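Local coordinates for putative diflavin flavoprotein A 3 (Synechocystis sp., PDB 6H0C) that probably passes electrons from NADH to oxygen, reducing it to water, as a modular cyanobacterial flavodiiron protein, here as its flavodiiron core, at residues Ser58-Phe63 with Leu92-Ser97. Numbering follows the deposited sequence.
Sequences SFTDNF and LKLLLS
Asp-61 lays its carboxylate beside Leu-94, with OD1 4.3 Å from Leu-94 CD2, a marginal van der Waals touch at the edge of the interface, where the carboxylate stays exposed. On the inner side, the Phe-63 ring brings CE2 to 5.0 Å from Leu-95 CD2, a looser approach between two buried hydrophobic groups. The other ring, that of Phe-59, makes no contact with 92-97: Ser-58 CB sits over one face near the ring's edge, 4.2 Å from its plane.

The closest meeting is methyl against methyl, Thr-60 CG2 to Leu-94 CD2 at 3.9 Å. Leu-94 points its CB toward 58-63 with CG anti to the backbone N (chi1 176°), and its long branched side chain spans the gap at this partly exposed edge. Threonine sends its methyl to leucine and keeps its hydroxyl on another side, where it hydrogen-bonds to Thr-91 OG1. One small branched residue thus supplies both a greasy and a polar link to the same helix, which suits its buried place. Ser-97 OG donates to Lys-93 O at 2.8 Å, so this exposed serine satisfies its hydroxyl on its own helix.

Helices 60-70 and 86-98 belong to successive beta-alpha-beta crossovers of the metallo-beta-lactamase-like domain, joining parallel strands 49-52, 78-80 and 103-106. Phe-63 and Leu-95 both rest on Leu-51 of strand 49-52, while Phe-59 packs on strands 14-21 and 37-45.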
ATOM      1  N   SER A  58     -13.686  -4.838   7.863  1.00 35.84           N
ATOM      2  CA  SER A  58     -13.772  -4.964   9.322  1.00 34.67           C
ATOM      3  C   SER A  58     -14.602  -3.846   9.928  1.00 31.73           C
ATOM      4  O   SER A  58     -15.068  -3.966  11.054  1.00 34.80           O
ATOM      5  CB  SER A  58     -12.384  -4.940   9.966  1.00 34.35           C
ATOM      6  OG  SER A  58     -11.523  -5.880   9.370  1.00 38.43           O
ATOM      7  N   PHE A  59     -14.768  -2.756   9.180  1.00 25.81           N
ATOM      8  CA  PHE A  59     -15.313  -1.523   9.735  1.00 27.69           C
ATOM      9  C   PHE A  59     -16.598  -1.077   9.063  1.00 31.46           C
ATOM     10  O   PHE A  59     -17.245  -0.126   9.520  1.00 31.24           O
ATOM     11  CB  PHE A  59     -14.291  -0.392   9.629  1.00 25.82           C
ATOM     12  CG  PHE A  59     -13.045  -0.620  10.431  1.00 29.15           C
ATOM     13  CD1 PHE A  59     -13.092  -0.652  11.813  1.00 31.99           C
ATOM     14  CD2 PHE A  59     -11.821  -0.780   9.799  1.00 33.33           C
ATOM     15  CE1 PHE A  59     -11.946  -0.848  12.551  1.00 34.70           C
ATOM     16  CE2 PHE A  59     -10.673  -0.973  10.526  1.00 32.04           C
ATOM     17  CZ  PHE A  59     -10.733  -1.010  11.905  1.00 33.66           C
ATOM     18  N   THR A  60     -16.956  -1.759   7.981  1.00 27.42           N
ATOM     19  CA  THR A  60     -18.072  -1.345   7.136  1.00 33.42           C
ATOM     20  C   THR A  60     -19.323  -0.924   7.918  1.00 34.86           C
ATOM     21  O   THR A  60     -19.815   0.189   7.748  1.00 38.06           O
ATOM     22  CB  THR A  60     -18.467  -2.466   6.158  1.00 35.54           C
ATOM     23  OG1 THR A  60     -17.336  -2.819   5.344  1.00 32.25           O
ATOM     24  CG2 THR A  60     -19.626  -2.007   5.271  1.00 35.13           C
ATOM     25  N   ASP A  61     -19.817  -1.794   8.793  1.00 34.80           N
ATOM     26  CA  ASP A  61     -21.120  -1.575   9.421  1.00 38.02           C
ATOM     27  C   ASP A  61     -21.131  -0.509  10.508  1.00 37.56           C
ATOM     28  O   ASP A  61     -22.079   0.272  10.576  1.00 37.53           O
ATOM     29  CB  ASP A  61     -21.654  -2.889   9.980  1.00 39.01           C
ATOM     30  CG  ASP A  61     -21.941  -3.881   8.894  1.00 41.03           C
ATOM     31  OD1 ASP A  61     -22.052  -3.448   7.730  1.00 40.82           O
ATOM     32  OD2 ASP A  61     -22.050  -5.083   9.186  1.00 49.06           O
ATOM     33  N   ASN A  62     -20.102  -0.471  11.357  1.00 35.10           N
ATOM     34  CA  ASN A  62     -19.981   0.614  12.332  1.00 36.41           C
ATOM     35  C   ASN A  62     -19.891   1.941  11.625  1.00 36.62           C
ATOM     36  O   ASN A  62     -20.476   2.939  12.056  1.00 36.28           O
ATOM     37  CB  ASN A  62     -18.747   0.450  13.217  1.00 36.75           C
ATOM     38  CG  ASN A  62     -18.967  -0.506  14.355  1.00 47.93           C
ATOM     39  OD1 ASN A  62     -20.040  -1.098  14.490  1.00 57.53           O
ATOM     40  ND2 ASN A  62     -17.940  -0.683  15.179  1.00 45.11           N
ATOM     41  N   PHE A  63     -19.129   1.945  10.539  1.00 34.31           N
ATOM     42  CA  PHE A  63     -18.874   3.178   9.829  1.00 33.36           C
ATOM     43  C   PHE A  63     -20.141   3.718   9.185  1.00 33.81           C
ATOM     44  O   PHE A  63     -20.501   4.880   9.389  1.00 30.00           O
ATOM     45  CB  PHE A  63     -17.799   2.991   8.762  1.00 27.43           C
ATOM     46  CG  PHE A  63     -17.584   4.217   7.925  1.00 26.67           C
ATOM     47  CD1 PHE A  63     -16.858   5.290   8.423  1.00 31.08           C
ATOM     48  CD2 PHE A  63     -18.127   4.311   6.656  1.00 25.85           C
ATOM     49  CE1 PHE A  63     -16.659   6.434   7.660  1.00 29.48           C
ATOM     50  CE2 PHE A  63     -17.934   5.447   5.889  1.00 29.83           C
ATOM     51  CZ  PHE A  63     -17.201   6.512   6.390  1.00 29.71           C
ATOM     52  N   LEU A  92     -17.606   0.122  -0.178  1.00 29.31           N
ATOM     53  CA  LEU A  92     -18.117   0.980  -1.241  1.00 36.78           C
ATOM     54  C   LEU A  92     -19.452   0.495  -1.785  1.00 38.35           C
ATOM     55  O   LEU A  92     -20.332   1.311  -2.044  1.00 39.47           O
ATOM     56  CB  LEU A  92     -17.118   1.082  -2.388  1.00 38.78           C
ATOM     57  CG  LEU A  92     -15.998   2.084  -2.181  1.00 51.31           C
ATOM     58  CD1 LEU A  92     -15.065   2.038  -3.377  1.00 55.53           C
ATOM     59  CD2 LEU A  92     -16.577   3.480  -1.971  1.00 48.98           C
ATOM     60  N   LYS A  93     -19.595  -0.817  -1.971  1.00 38.33           N
ATOM     61  CA  LYS A  93     -20.845  -1.382  -2.495  1.00 41.67           C
ATOM     62  C   LYS A  93     -22.040  -0.943  -1.652  1.00 42.20           C
ATOM     63  O   LYS A  93     -23.083  -0.561  -2.182  1.00 45.64           O
ATOM     64  CB  LYS A  93     -20.795  -2.912  -2.540  1.00 44.26           C
ATOM     65  CG  LYS A  93     -19.906  -3.517  -3.621  1.00 53.24           C
ATOM     66  CD  LYS A  93     -19.856  -5.048  -3.484  1.00 59.84           C
ATOM     67  CE  LYS A  93     -18.493  -5.623  -3.887  1.00 62.45           C
ATOM     68  NZ  LYS A  93     -18.345  -7.072  -3.546  1.00 62.52           N
ATOM     69  N   LEU A  94     -21.886  -0.999  -0.335  1.00 36.27           N
ATOM     70  CA  LEU A  94     -22.972  -0.622   0.555  1.00 32.42           C
ATOM     71  C   LEU A  94     -23.184   0.883   0.529  1.00 36.28           C
ATOM     72  O   LEU A  94     -24.302   1.349   0.347  1.00 40.55           O
ATOM     73  CB  LEU A  94     -22.695  -1.090   1.983  1.00 33.61           C
ATOM     74  CG  LEU A  94     -23.750  -0.654   2.996  1.00 30.22           C
ATOM     75  CD1 LEU A  94     -25.107  -1.204   2.600  1.00 30.82           C
ATOM     76  CD2 LEU A  94     -23.367  -1.092   4.402  1.00 33.86           C
ATOM     77  N   LEU A  95     -22.105   1.640   0.711  1.00 34.54           N
ATOM     78  CA  LEU A  95     -22.186   3.100   0.741  1.00 35.11           C
ATOM     79  C   LEU A  95     -22.834   3.685  -0.522  1.00 35.33           C
ATOM     80  O   LEU A  95     -23.667   4.594  -0.455  1.00 33.92           O
ATOM     81  CB  LEU A  95     -20.787   3.697   0.927  1.00 33.51           C
ATOM     82  CG  LEU A  95     -20.725   5.221   0.990  1.00 35.78           C
ATOM     83  CD1 LEU A  95     -21.516   5.691   2.187  1.00 40.25           C
ATOM     84  CD2 LEU A  95     -19.293   5.708   1.072  1.00 33.21           C
ATOM     85  N   LEU A  96     -22.440   3.164  -1.677  1.00 37.73           N
ATOM     86  CA  LEU A  96     -22.937   3.693  -2.941  1.00 41.43           C
ATOM     87  C   LEU A  96     -24.384   3.276  -3.181  1.00 45.50           C
ATOM     88  O   LEU A  96     -25.098   3.935  -3.931  1.00 49.15           O
ATOM     89  CB  LEU A  96     -22.041   3.245  -4.098  1.00 39.80           C
ATOM     90  CG  LEU A  96     -20.622   3.810  -3.991  1.00 35.83           C
ATOM     91  CD1 LEU A  96     -19.791   3.470  -5.208  1.00 41.59           C
ATOM     92  CD2 LEU A  96     -20.690   5.304  -3.800  1.00 32.05           C
ATOM     93  N   SER A  97     -24.819   2.194  -2.539  1.00 43.80           N
ATOM     94  CA  SER A  97     -26.231   1.809  -2.562  1.00 43.72           C
ATOM     95  C   SER A  97     -27.063   2.885  -1.889  1.00 45.48           C
ATOM     96  O   SER A  97     -28.167   3.194  -2.319  1.00 52.11           O
ATOM     97  CB  SER A  97     -26.457   0.467  -1.862  1.00 47.04           C
ATOM     98  OG  SER A  97     -25.880  -0.600  -2.592  1.00 57.08           O
TER